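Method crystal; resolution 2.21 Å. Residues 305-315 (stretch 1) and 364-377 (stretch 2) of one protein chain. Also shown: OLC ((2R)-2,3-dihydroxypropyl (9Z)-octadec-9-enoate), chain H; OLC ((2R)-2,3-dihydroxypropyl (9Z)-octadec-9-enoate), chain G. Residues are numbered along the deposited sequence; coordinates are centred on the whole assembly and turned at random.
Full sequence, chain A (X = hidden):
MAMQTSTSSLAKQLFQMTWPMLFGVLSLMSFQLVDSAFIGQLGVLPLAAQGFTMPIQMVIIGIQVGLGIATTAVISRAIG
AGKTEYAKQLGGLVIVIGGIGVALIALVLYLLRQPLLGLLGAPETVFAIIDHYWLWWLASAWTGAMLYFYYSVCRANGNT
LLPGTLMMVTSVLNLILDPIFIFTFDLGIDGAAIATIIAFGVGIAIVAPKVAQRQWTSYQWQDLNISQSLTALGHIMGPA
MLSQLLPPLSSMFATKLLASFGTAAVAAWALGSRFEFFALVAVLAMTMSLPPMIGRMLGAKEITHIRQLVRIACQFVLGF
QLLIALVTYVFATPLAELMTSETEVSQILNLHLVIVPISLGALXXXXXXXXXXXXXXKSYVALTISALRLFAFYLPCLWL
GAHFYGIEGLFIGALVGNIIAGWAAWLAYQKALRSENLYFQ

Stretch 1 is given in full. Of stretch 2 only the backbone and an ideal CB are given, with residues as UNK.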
# COMPACT_ATOMS: atom_id res chain seq x y z
N HIS A 305 10.74 -22.88 -9.09
CA HIS A 305 11.26 -21.53 -8.90
C HIS A 305 10.35 -20.66 -8.05
O HIS A 305 10.82 -19.81 -7.30
CB HIS A 305 11.51 -20.87 -10.26
CG HIS A 305 12.64 -21.46 -11.02
ND1 HIS A 305 12.79 -21.31 -12.39
CD2 HIS A 305 13.70 -22.22 -10.62
CE1 HIS A 305 13.87 -21.94 -12.79
NE2 HIS A 305 14.44 -22.50 -11.74
N ILE A 306 9.04 -20.88 -8.15
CA ILE A 306 8.09 -20.16 -7.31
C ILE A 306 8.36 -20.47 -5.84
O ILE A 306 8.54 -19.56 -5.03
CB ILE A 306 6.62 -20.53 -7.64
CG1 ILE A 306 6.21 -19.92 -8.98
CG2 ILE A 306 5.69 -20.04 -6.55
CD1 ILE A 306 4.78 -20.25 -9.40
N ARG A 307 8.42 -21.75 -5.50
CA ARG A 307 8.67 -22.17 -4.13
C ARG A 307 10.02 -21.65 -3.63
O ARG A 307 10.12 -21.16 -2.50
CB ARG A 307 8.60 -23.69 -4.01
CG ARG A 307 7.20 -24.25 -4.20
CD ARG A 307 6.80 -25.14 -3.04
NE ARG A 307 7.37 -26.48 -3.18
CZ ARG A 307 7.56 -27.32 -2.17
NH1 ARG A 307 7.26 -26.95 -0.94
NH2 ARG A 307 8.08 -28.52 -2.40
N GLN A 308 11.04 -21.74 -4.47
CA GLN A 308 12.37 -21.25 -4.11
C GLN A 308 12.38 -19.73 -3.86
O GLN A 308 12.89 -19.27 -2.84
CB GLN A 308 13.39 -21.61 -5.20
CG GLN A 308 13.64 -23.11 -5.32
CD GLN A 308 14.73 -23.47 -6.31
OE1 GLN A 308 14.88 -22.82 -7.35
NE2 GLN A 308 15.50 -24.50 -6.00
N LEU A 309 11.80 -18.97 -4.78
CA LEU A 309 11.79 -17.51 -4.68
C LEU A 309 11.04 -17.01 -3.44
O LEU A 309 11.45 -16.04 -2.80
CB LEU A 309 11.19 -16.89 -5.94
CG LEU A 309 11.14 -15.36 -6.01
CD1 LEU A 309 12.53 -14.76 -5.90
CD2 LEU A 309 10.46 -14.91 -7.30
N VAL A 310 9.94 -17.68 -3.11
CA VAL A 310 9.15 -17.30 -1.95
C VAL A 310 9.94 -17.55 -0.66
O VAL A 310 9.94 -16.71 0.25
CB VAL A 310 7.80 -18.06 -1.90
CG1 VAL A 310 7.13 -17.89 -0.55
CG2 VAL A 310 6.89 -17.57 -3.02
N ARG A 311 10.62 -18.69 -0.59
CA ARG A 311 11.43 -19.01 0.58
C ARG A 311 12.61 -18.04 0.70
O ARG A 311 12.96 -17.64 1.81
CB ARG A 311 11.92 -20.45 0.51
CG ARG A 311 10.85 -21.47 0.87
CD ARG A 311 11.30 -22.90 0.62
NE ARG A 311 10.34 -23.86 1.15
CZ ARG A 311 10.47 -24.48 2.32
NH1 ARG A 311 11.52 -24.24 3.08
NH2 ARG A 311 9.54 -25.34 2.72
N ILE A 312 13.20 -17.67 -0.43
CA ILE A 312 14.25 -16.65 -0.44
C ILE A 312 13.71 -15.34 0.12
O ILE A 312 14.34 -14.72 0.97
CB ILE A 312 14.80 -16.42 -1.87
CG1 ILE A 312 15.58 -17.64 -2.34
CG2 ILE A 312 15.69 -15.18 -1.91
CD1 ILE A 312 16.09 -17.51 -3.77
N ALA A 313 12.54 -14.94 -0.35
CA ALA A 313 11.89 -13.72 0.12
C ALA A 313 11.61 -13.77 1.62
O ALA A 313 11.81 -12.79 2.33
CB ALA A 313 10.59 -13.49 -0.65
N CYS A 314 11.13 -14.92 2.09
CA CYS A 314 10.83 -15.08 3.51
C CYS A 314 12.09 -15.03 4.36
O CYS A 314 12.08 -14.47 5.46
CB CYS A 314 10.08 -16.40 3.76
SG CYS A 314 8.36 -16.39 3.22
N GLN A 315 13.18 -15.61 3.85
CA GLN A 315 14.45 -15.59 4.55
C GLN A 315 14.95 -14.16 4.74
O GLN A 315 15.39 -13.79 5.82
CB GLN A 315 15.50 -16.41 3.81
CG GLN A 315 15.29 -17.90 3.89
CD GLN A 315 16.22 -18.67 2.98
OE1 GLN A 315 17.34 -18.23 2.71
NE2 GLN A 315 15.76 -19.81 2.49
N UNK A 364 5.71 -9.05 8.47
CA UNK A 364 6.20 -8.99 7.10
C UNK A 364 5.90 -10.26 6.33
O UNK A 364 5.58 -10.20 5.14
CB UNK A 364 7.71 -8.72 7.09
N UNK A 365 6.01 -11.40 7.00
CA UNK A 365 5.67 -12.69 6.38
C UNK A 365 4.20 -12.71 5.99
O UNK A 365 3.84 -13.15 4.89
CB UNK A 365 5.98 -13.85 7.33
N UNK A 366 3.35 -12.22 6.89
CA UNK A 366 1.92 -12.15 6.66
C UNK A 366 1.61 -11.26 5.45
O UNK A 366 0.78 -11.62 4.61
CB UNK A 366 1.21 -11.63 7.91
N UNK A 367 2.28 -10.12 5.37
CA UNK A 367 2.15 -9.23 4.22
C UNK A 367 2.59 -9.93 2.94
O UNK A 367 1.96 -9.79 1.90
CB UNK A 367 2.97 -7.96 4.43
N UNK A 368 3.68 -10.68 3.05
CA UNK A 368 4.26 -11.37 1.91
C UNK A 368 3.32 -12.46 1.39
O UNK A 368 3.11 -12.59 0.19
CB UNK A 368 5.61 -11.97 2.29
N UNK A 369 2.76 -13.22 2.32
CA UNK A 369 1.88 -14.33 1.97
C UNK A 369 0.60 -13.84 1.30
O UNK A 369 0.07 -14.51 0.40
CB UNK A 369 1.54 -15.15 3.22
N UNK A 370 0.10 -12.68 1.72
CA UNK A 370 -1.08 -12.09 1.09
C UNK A 370 -0.80 -11.78 -0.38
O UNK A 370 -1.58 -12.15 -1.26
CB UNK A 370 -1.51 -10.82 1.83
N UNK A 371 0.31 -11.10 -0.64
CA UNK A 371 0.68 -10.72 -2.00
C UNK A 371 0.99 -11.93 -2.87
O UNK A 371 0.71 -11.93 -4.06
CB UNK A 371 1.89 -9.78 -1.97
N UNK A 372 1.56 -12.97 -2.26
CA UNK A 372 1.88 -14.20 -2.98
C UNK A 372 0.61 -14.96 -3.35
O UNK A 372 0.47 -15.46 -4.47
CB UNK A 372 2.80 -15.09 -2.14
N UNK A 373 -0.32 -15.04 -2.40
CA UNK A 373 -1.61 -15.68 -2.64
C UNK A 373 -2.36 -15.03 -3.81
O UNK A 373 -2.87 -15.72 -4.69
CB UNK A 373 -2.47 -15.62 -1.37
N UNK A 374 -2.42 -13.70 -3.80
CA UNK A 374 -3.04 -12.95 -4.89
C UNK A 374 -2.34 -13.22 -6.23
O UNK A 374 -3.00 -13.38 -7.26
CB UNK A 374 -3.01 -11.45 -4.58
N UNK A 375 -1.01 -13.26 -6.19
CA UNK A 375 -0.21 -13.48 -7.40
C UNK A 375 -0.50 -14.84 -8.04
O UNK A 375 -0.37 -15.00 -9.25
CB UNK A 375 1.28 -13.37 -7.07
N UNK A 376 -0.89 -15.80 -7.21
CA UNK A 376 -1.23 -17.14 -7.68
C UNK A 376 -2.71 -17.26 -8.04
O UNK A 376 -3.19 -18.35 -8.36
CB UNK A 376 -0.87 -18.18 -6.61
N UNK A 377 -3.43 -16.15 -7.98
CA UNK A 377 -4.84 -16.16 -8.31
C UNK A 377 -5.73 -16.67 -7.19
O UNK A 377 -6.93 -16.88 -7.38
CB UNK A 377 -5.06 -17.01 -9.56
C18 OLC H . 3.81 -28.52 1.97
C10 OLC H . 6.27 -28.43 -6.28
C9 OLC H . 7.56 -28.15 -6.61
C17 OLC H . 3.34 -27.47 0.99
C11 OLC H . 5.93 -29.21 -5.03
C8 OLC H . 8.71 -28.60 -5.73
C16 OLC H . 3.92 -27.73 -0.39
C12 OLC H . 4.50 -28.94 -4.62
C7 OLC H . 9.76 -27.52 -5.68
C15 OLC H . 3.06 -28.72 -1.15
C13 OLC H . 4.48 -28.48 -3.17
C6 OLC H . 10.56 -27.63 -4.40
C14 OLC H . 3.06 -28.42 -2.63
C5 OLC H . 11.15 -26.29 -4.04
C4 OLC H . 11.49 -26.25 -2.57
C18 OLC G . 7.59 -16.05 11.95
C10 OLC G . 10.97 -20.14 4.80
C9 OLC G . 12.10 -20.82 4.52
C17 OLC G . 6.47 -16.93 11.43
C11 OLC G . 10.27 -20.38 6.12
C16 OLC G . 6.62 -17.11 9.93
C12 OLC G . 9.26 -19.29 6.40
C15 OLC G . 7.56 -18.26 9.63
C13 OLC G . 8.67 -19.50 7.78
C14 OLC G . 7.76 -18.34 8.13

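The two helices run nearly antiparallel, at 156° between their N-to-C directions, with axes 10.5 Å apart at closest approach. That spacing leaves room for side chains between them. What stretch 1 offers is apolar: Ile306, Val310, Ala313 and Cys314.

Position 364 is helical, and its ideal CB has nothing of stretch 1 within 5.5 Å. The contact sets no demand here, and many residues would fit. It is Gly364, whose O accepts the backbone bond from position 368.

Position 365 points sideways. Its ideal CB lies 5.4 Å from Cys314 SG, and the hydrocarbon chain of OLC (chain G) runs nearby. A branched or long apolar side chain could bend back to the sulfur. The residue is Ile365, with chi1 and chi2 both m. Its CD1 reaches Cys314 SG at 3.7 Å, while its CG2 lies 3.9 Å from C16 of OLC (chain G). One side chain thus touches both helix and lipid.

Positions 366 and 367 are out of reach of stretch 1, so the visible atoms select little. They are Cys366 and Met367.

Position 368 points toward stretch 1. Its ideal CB is 5.3 Å from Cys314 SG, with Ala313 CB beyond. The small alanine leaves space for a medium apolar group; leucine, isoleucine or methionine would all be reasonable. It is Leu368. Its CD2 packs 3.7 Å from Ala313 CB and 4.1 Å from Cys314 SG.

Position 369 points sideways, and its ideal CB has no neighbour from stretch 1 within 5.5 Å. A short side chain would stop before the other helix. A long, flexible apolar one could reach Val310 and Cys314. The residue is Met369, and its end comes nearer than its CA-to-CB bond suggests. Its CE sits 3.6 Å from Cys314 SG and 3.8 Å from Val310 CG1, bridging residues one helical turn apart.

Positions 370 and 371 are out of reach, and polar or apolar residues could serve. They are Val370 and Ser371. Ser371 OG donates a hydrogen bond to Leu368 O at 2.8 Å, turning its hydroxyl back to its own helix.

Position 372 points toward stretch 1, with its ideal CB 4.9 Å from Val310 CG2. The CA atoms of Val310 and this residue are 8.0 Å apart. A compact apolar side chain suits the gap. It is Val372, chi1 t, whose CG2 meets Val310 CG2 at 4.1 Å.

Positions 373, 374 and 375 are helical and out of reach, so small, polar or apolar residues would all suit. They are Ala373, Asn374 and Ala375.

Position 376 follows the helix and points toward stretch 1, but its ideal CB has no neighbour there within 5.5 Å. A longer apolar side chain could reach Ile306. The residue is Leu376, whose CD2 lies 4.1 Å from Ile306 CD1.

Position 377 has phi 80°, which favours glycine. It is Gly377, closing a Schellman motif; its N bonds to Asn374 O at 2.9 Å.

Stretch 2, residues 364-377: GICMLMVSVANALG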
# COMPACT_ATOMS: atom_id res chain seq x y z
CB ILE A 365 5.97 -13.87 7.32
CG1 ILE A 365 7.48 -14.03 7.53
CG2 ILE A 365 5.37 -15.16 6.77
CD1 ILE A 365 8.24 -14.35 6.25
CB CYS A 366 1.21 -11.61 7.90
SG CYS A 366 -0.59 -11.69 7.81
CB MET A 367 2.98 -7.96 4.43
CG MET A 367 2.52 -7.10 5.60
SD MET A 367 3.74 -5.84 6.05
CE MET A 367 3.87 -4.92 4.52
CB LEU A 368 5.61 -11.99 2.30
CG LEU A 368 6.78 -11.84 1.34
CD1 LEU A 368 7.09 -10.37 1.10
CD2 LEU A 368 8.00 -12.56 1.89
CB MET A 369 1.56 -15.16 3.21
CG MET A 369 2.76 -15.90 3.80
SD MET A 369 3.52 -17.06 2.64
CE MET A 369 4.95 -16.13 2.08
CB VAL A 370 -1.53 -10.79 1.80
CG1 VAL A 370 -2.53 -10.02 0.93
CG2 VAL A 370 -2.15 -11.11 3.15
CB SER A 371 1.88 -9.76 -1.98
OG SER A 371 3.05 -10.43 -1.54
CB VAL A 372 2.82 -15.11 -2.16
CG1 VAL A 372 2.84 -16.53 -2.72
CG2 VAL A 372 4.23 -14.53 -2.12
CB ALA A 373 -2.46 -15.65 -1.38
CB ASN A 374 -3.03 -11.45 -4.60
CG ASN A 374 -4.13 -11.02 -3.64
OD1 ASN A 374 -5.27 -11.49 -3.74
ND2 ASN A 374 -3.80 -10.13 -2.72
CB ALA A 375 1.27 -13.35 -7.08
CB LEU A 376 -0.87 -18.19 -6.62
CG LEU A 376 0.61 -18.39 -6.29
CD1 LEU A 376 0.76 -19.19 -5.01
CD2 LEU A 376 1.33 -19.08 -7.44
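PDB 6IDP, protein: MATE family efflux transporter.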